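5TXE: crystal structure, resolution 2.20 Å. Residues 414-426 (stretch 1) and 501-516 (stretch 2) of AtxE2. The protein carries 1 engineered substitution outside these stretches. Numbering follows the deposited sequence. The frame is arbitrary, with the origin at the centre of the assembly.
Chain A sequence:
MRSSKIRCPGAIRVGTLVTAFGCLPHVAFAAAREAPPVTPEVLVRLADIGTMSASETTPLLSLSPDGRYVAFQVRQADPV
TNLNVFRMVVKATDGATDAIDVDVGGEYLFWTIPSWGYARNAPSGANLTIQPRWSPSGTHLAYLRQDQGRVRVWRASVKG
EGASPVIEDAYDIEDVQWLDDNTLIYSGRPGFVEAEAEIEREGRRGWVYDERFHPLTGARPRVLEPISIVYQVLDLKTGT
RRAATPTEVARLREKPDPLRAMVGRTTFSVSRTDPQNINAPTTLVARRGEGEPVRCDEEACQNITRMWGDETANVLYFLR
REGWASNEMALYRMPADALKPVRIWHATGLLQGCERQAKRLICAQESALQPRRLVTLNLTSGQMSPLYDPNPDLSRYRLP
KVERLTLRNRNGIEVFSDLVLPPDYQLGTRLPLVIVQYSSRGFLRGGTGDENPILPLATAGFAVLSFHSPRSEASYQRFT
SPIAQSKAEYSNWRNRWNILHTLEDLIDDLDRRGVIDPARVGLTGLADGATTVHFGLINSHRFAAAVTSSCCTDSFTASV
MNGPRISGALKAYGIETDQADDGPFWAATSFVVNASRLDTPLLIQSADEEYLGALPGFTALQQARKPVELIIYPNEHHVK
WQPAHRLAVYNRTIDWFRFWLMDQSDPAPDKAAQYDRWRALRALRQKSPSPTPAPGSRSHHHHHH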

# COMPACT_ATOMS: atom_id res chain seq x y z
N GLU A 414 -3.81 8.92 20.77
CA GLU A 414 -2.95 7.77 20.98
C GLU A 414 -2.11 7.51 19.73
O GLU A 414 -2.62 7.51 18.63
N VAL A 415 -0.83 7.28 19.93
CA VAL A 415 0.10 7.07 18.86
C VAL A 415 0.90 5.79 19.11
O VAL A 415 1.31 5.55 20.24
N PHE A 416 1.11 4.98 18.07
CA PHE A 416 2.20 4.01 18.17
C PHE A 416 3.20 4.23 17.03
O PHE A 416 2.88 4.89 16.02
N SER A 417 4.41 3.71 17.24
CA SER A 417 5.41 3.61 16.21
C SER A 417 6.42 2.58 16.62
O SER A 417 6.38 2.14 17.75
N ASP A 418 7.31 2.16 15.72
CA ASP A 418 8.33 1.16 16.03
C ASP A 418 9.71 1.77 16.00
O ASP A 418 10.02 2.53 15.11
N LEU A 419 10.51 1.49 17.04
CA LEU A 419 11.87 1.88 17.14
C LEU A 419 12.70 0.68 16.73
O LEU A 419 12.51 -0.42 17.23
N VAL A 420 13.65 0.90 15.82
CA VAL A 420 14.53 -0.16 15.39
C VAL A 420 15.93 0.23 15.71
O VAL A 420 16.33 1.35 15.39
N LEU A 421 16.70 -0.64 16.36
CA LEU A 421 18.07 -0.28 16.74
C LEU A 421 19.07 -1.19 16.09
O LEU A 421 18.77 -2.33 15.81
N PRO A 422 20.28 -0.70 15.88
CA PRO A 422 21.28 -1.56 15.28
C PRO A 422 21.50 -2.82 16.09
O PRO A 422 21.39 -2.76 17.30
N PRO A 423 21.79 -3.95 15.43
CA PRO A 423 22.08 -5.21 16.15
C PRO A 423 23.07 -5.14 17.37
O PRO A 423 22.82 -5.77 18.38
N ASP A 424 24.14 -4.34 17.26
CA ASP A 424 25.18 -4.25 18.31
C ASP A 424 24.90 -3.08 19.26
O ASP A 424 25.81 -2.57 19.91
N TYR A 425 23.65 -2.64 19.36
CA TYR A 425 23.36 -1.45 20.14
C TYR A 425 23.68 -1.64 21.59
O TYR A 425 23.09 -2.50 22.23
N GLN A 426 24.61 -0.84 22.11
CA GLN A 426 24.87 -0.81 23.56
C GLN A 426 24.15 0.40 24.13
O GLN A 426 24.35 1.50 23.62
N HIS A 501 3.83 17.67 14.93
CA HIS A 501 3.98 17.71 16.39
C HIS A 501 4.12 16.33 16.94
O HIS A 501 4.86 16.13 17.90
N THR A 502 3.47 15.35 16.33
CA THR A 502 3.64 13.96 16.79
C THR A 502 5.04 13.47 16.55
O THR A 502 5.61 12.82 17.38
N LEU A 503 5.61 13.81 15.41
CA LEU A 503 7.00 13.43 15.17
C LEU A 503 7.95 14.09 16.18
O LEU A 503 8.89 13.46 16.64
N GLU A 504 7.72 15.36 16.45
CA GLU A 504 8.49 16.09 17.44
C GLU A 504 8.32 15.45 18.85
O GLU A 504 9.31 15.28 19.55
N ASP A 505 7.13 14.98 19.20
CA ASP A 505 6.93 14.24 20.47
C ASP A 505 7.75 12.96 20.49
O ASP A 505 8.43 12.68 21.47
N LEU A 506 7.74 12.20 19.40
CA LEU A 506 8.50 10.97 19.37
C LEU A 506 9.99 11.23 19.47
O LEU A 506 10.72 10.48 20.12
N ILE A 507 10.44 12.25 18.78
CA ILE A 507 11.85 12.56 18.79
C ILE A 507 12.23 12.96 20.21
O ILE A 507 13.25 12.52 20.72
N ASP A 508 11.44 13.85 20.81
CA ASP A 508 11.71 14.29 22.19
C ASP A 508 11.75 13.12 23.15
O ASP A 508 12.59 13.07 24.02
N ASP A 509 10.85 12.16 22.98
CA ASP A 509 10.89 10.97 23.81
C ASP A 509 12.22 10.25 23.69
O ASP A 509 12.83 9.87 24.68
N LEU A 510 12.63 9.97 22.46
CA LEU A 510 13.81 9.17 22.25
C LEU A 510 15.03 9.97 22.69
O LEU A 510 16.00 9.40 23.14
N ASP A 511 14.93 11.28 22.59
CA ASP A 511 15.97 12.18 23.13
C ASP A 511 16.11 12.07 24.68
O ASP A 511 17.19 11.87 25.18
N ARG A 512 15.00 12.12 25.40
CA ARG A 512 15.00 11.93 26.85
C ARG A 512 15.54 10.57 27.24
O ARG A 512 16.23 10.46 28.21
N ARG A 513 15.24 9.52 26.48
CA ARG A 513 15.79 8.22 26.78
C ARG A 513 17.30 8.13 26.47
O ARG A 513 17.91 7.12 26.78
N GLY A 514 17.91 9.16 25.91
CA GLY A 514 19.32 9.06 25.59
C GLY A 514 19.60 8.14 24.42
O GLY A 514 20.73 7.70 24.23
N VAL A 515 18.59 7.84 23.61
CA VAL A 515 18.80 6.95 22.45
C VAL A 515 19.32 7.69 21.18
O VAL A 515 20.06 7.13 20.37
N ILE A 516 18.97 8.95 21.01
CA ILE A 516 19.30 9.65 19.76
C ILE A 516 19.89 11.01 20.00
O ILE A 516 19.69 11.61 21.06

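The contact between strand 414-421 and helix 501-512 of AtxE2, continued by the turns that follow each element, is a mainly apolar strand-on-helix packing that no hydrogen bond crosses. It illustrates a general principle: a strand presents every second side chain to one side, a helix presents a stripe of residues about one turn apart, and the two periodicities can be matched. Here Val-415, Ser-417, Leu-419 and Leu-421 point toward the helical stretch, while Thr-502, Leu-506, Leu-510 and Val-515 point back; Phe-416, between two of the inward residues, points away.

The pairs follow in order. Val-415, in the t rotamer, brings CG2 to 3.7 Å from CG2 of Thr-502 (chi1 m), whose OG1 is satisfied elsewhere in the structure. Leu-506, with chi1 m and chi2 t, places CD1 3.8 Å from OG of Ser-417. That hydroxyl, set by an m rotamer, donates instead to its own strand, with OG of Ser-417 2.6 Å from O of Phe-416, so a polar group sits against a methyl without needing a partner across the contact. Leu-419 (t, p) is the residue of the strand most covered by the helical stretch, meeting Leu-510 (m, t) at 3.8 Å between their CD2 atoms. The same CD2 of Leu-419 lies 4.4 Å from NH2 of Arg-513.

Beyond the helix, the chain turns through a Schellman motif in which Gly-514 adopts positive phi, and Val-515 (t) carries the apolar stripe onward: its CG1 lies 3.9 Å from CD2 of Leu-421 (m, t). Finally, a type I turn from Pro-422 to Tyr-425 returns an aromatic side chain to the contact. Tyr-425, chi1 t, sets OH 3.8 Å from CA of Val-515, while that hydroxyl finds its hydrogen bonding elsewhere in the structure.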

# COMPACT_ATOMS: atom_id res chain seq x y z
CB GLU A 414 -3.79 6.51 21.27
CG GLU A 414 -4.63 6.63 22.55
CD GLU A 414 -5.53 5.44 22.85
OE1 GLU A 414 -5.50 4.40 22.14
OE2 GLU A 414 -6.23 5.53 23.86
CB VAL A 415 1.10 8.21 18.84
CG1 VAL A 415 2.19 7.95 17.79
CG2 VAL A 415 0.38 9.51 18.56
CB PHE A 416 1.67 2.58 18.24
CG PHE A 416 1.33 1.95 16.89
CD1 PHE A 416 0.07 2.08 16.34
CD2 PHE A 416 2.29 1.19 16.22
CE1 PHE A 416 -0.26 1.46 15.14
CE2 PHE A 416 2.00 0.60 15.00
CZ PHE A 416 0.71 0.72 14.46
CB SER A 417 6.08 4.95 16.02
OG SER A 417 5.19 5.86 15.40
CB ASP A 418 8.21 -0.03 15.08
CG ASP A 418 6.95 -0.91 15.38
OD1 ASP A 418 6.78 -1.36 16.56
OD2 ASP A 418 6.11 -1.14 14.45
CB LEU A 419 12.18 2.33 18.54
CG LEU A 419 13.65 2.59 18.81
CD1 LEU A 419 14.15 3.76 17.99
CD2 LEU A 419 13.93 2.85 20.30
CB VAL A 420 14.40 -0.36 13.89
CG1 VAL A 420 15.15 -1.58 13.42
CG2 VAL A 420 12.92 -0.43 13.50
CB LEU A 421 18.25 -0.37 18.25
CG LEU A 421 17.34 0.62 19.00
CD1 LEU A 421 17.23 0.31 20.50
CD2 LEU A 421 17.83 2.03 18.81
CB PRO A 422 22.54 -0.73 15.33
CG PRO A 422 22.08 0.67 15.51
CD PRO A 422 20.79 0.62 16.25
CB PRO A 423 22.63 -6.13 15.04
CG PRO A 423 22.19 -5.52 13.74
CD PRO A 423 22.11 -4.05 13.99
CB ASP A 424 26.58 -4.10 17.67
CG ASP A 424 26.79 -2.74 16.95
OD1 ASP A 424 25.79 -2.04 16.64
OD2 ASP A 424 27.95 -2.36 16.68
CB TYR A 425 21.88 -1.04 20.03
CG TYR A 425 21.60 0.22 20.80
CD1 TYR A 425 22.26 1.40 20.48
CD2 TYR A 425 20.69 0.25 21.86
CE1 TYR A 425 22.01 2.59 21.15
CE2 TYR A 425 20.43 1.44 22.55
CZ TYR A 425 21.09 2.62 22.21
OH TYR A 425 20.86 3.80 22.90
CB GLN A 426 26.37 -0.68 23.88
CG GLN A 426 27.34 -1.43 22.94
CD GLN A 426 27.70 -2.84 23.43
OE1 GLN A 426 28.51 -2.99 24.34
NE2 GLN A 426 27.12 -3.86 22.80
CB HIS A 501 2.78 18.37 17.03
CG HIS A 501 2.70 19.86 16.86
ND1 HIS A 501 3.81 20.69 16.90
CD2 HIS A 501 1.64 20.67 16.70
CE1 HIS A 501 3.42 21.94 16.76
NE2 HIS A 501 2.11 21.96 16.63
CB THR A 502 2.65 13.01 16.12
OG1 THR A 502 1.33 13.47 16.35
CG2 THR A 502 2.77 11.59 16.65
CB LEU A 503 7.44 13.82 13.76
CG LEU A 503 6.85 12.95 12.65
CD1 LEU A 503 7.19 13.56 11.33
CD2 LEU A 503 7.39 11.52 12.73
CB GLU A 504 8.14 17.56 17.44
CG GLU A 504 8.60 18.29 16.16
CD GLU A 504 8.09 19.73 16.05
OE1 GLU A 504 7.25 20.15 16.89
OE2 GLU A 504 8.55 20.47 15.14
CB ASP A 505 5.45 13.89 20.68
CG ASP A 505 4.57 15.13 20.82
OD1 ASP A 505 5.09 16.18 21.22
OD2 ASP A 505 3.35 15.08 20.52
CB LEU A 506 8.21 10.13 18.14
CG LEU A 506 6.80 9.60 18.12
CD1 LEU A 506 6.35 9.20 16.71
CD2 LEU A 506 6.74 8.40 19.08
CB ILE A 507 12.17 13.71 17.80
CG1 ILE A 507 12.01 13.22 16.34
CG2 ILE A 507 13.57 14.22 17.97
CD1 ILE A 507 12.08 14.36 15.35
CB ASP A 508 10.66 15.29 22.69
CG ASP A 508 10.79 16.66 22.01
OD1 ASP A 508 11.85 16.95 21.41
OD2 ASP A 508 9.82 17.45 22.07
CB ASP A 509 9.72 10.03 23.41
CG ASP A 509 9.64 8.75 24.28
OD1 ASP A 509 9.13 8.83 25.40
OD2 ASP A 509 10.03 7.65 23.83
CB LEU A 510 13.95 8.79 20.79
CG LEU A 510 12.91 7.86 20.21
CD1 LEU A 510 13.06 7.79 18.70
CD2 LEU A 510 13.10 6.50 20.82
CB ASP A 511 15.65 13.62 22.76
CG ASP A 511 16.74 14.61 23.16
OD1 ASP A 511 17.84 14.21 23.59
OD2 ASP A 511 16.50 15.83 23.03
CB ARG A 512 13.59 12.11 27.43
CG ARG A 512 13.16 13.56 27.41
CD ARG A 512 11.77 13.81 28.01
NE ARG A 512 10.96 14.74 27.18
CZ ARG A 512 11.25 16.04 26.99
NH1 ARG A 512 12.34 16.58 27.55
NH2 ARG A 512 10.46 16.81 26.23
CB ARG A 513 15.02 7.11 26.05
CG ARG A 513 13.61 6.96 26.63
CD ARG A 513 12.66 6.16 25.76
NE ARG A 513 13.25 4.87 25.42
CZ ARG A 513 12.58 3.84 24.94
NH1 ARG A 513 11.25 3.89 24.75
NH2 ARG A 513 13.24 2.73 24.63
CB VAL A 515 17.49 6.22 22.13
CG1 VAL A 515 17.64 5.38 20.87
CG2 VAL A 515 17.09 5.38 23.31
CB ILE A 516 18.06 9.89 18.89
CG1 ILE A 516 17.01 10.67 19.67
CG2 ILE A 516 17.43 8.58 18.48
CD1 ILE A 516 16.44 11.85 18.94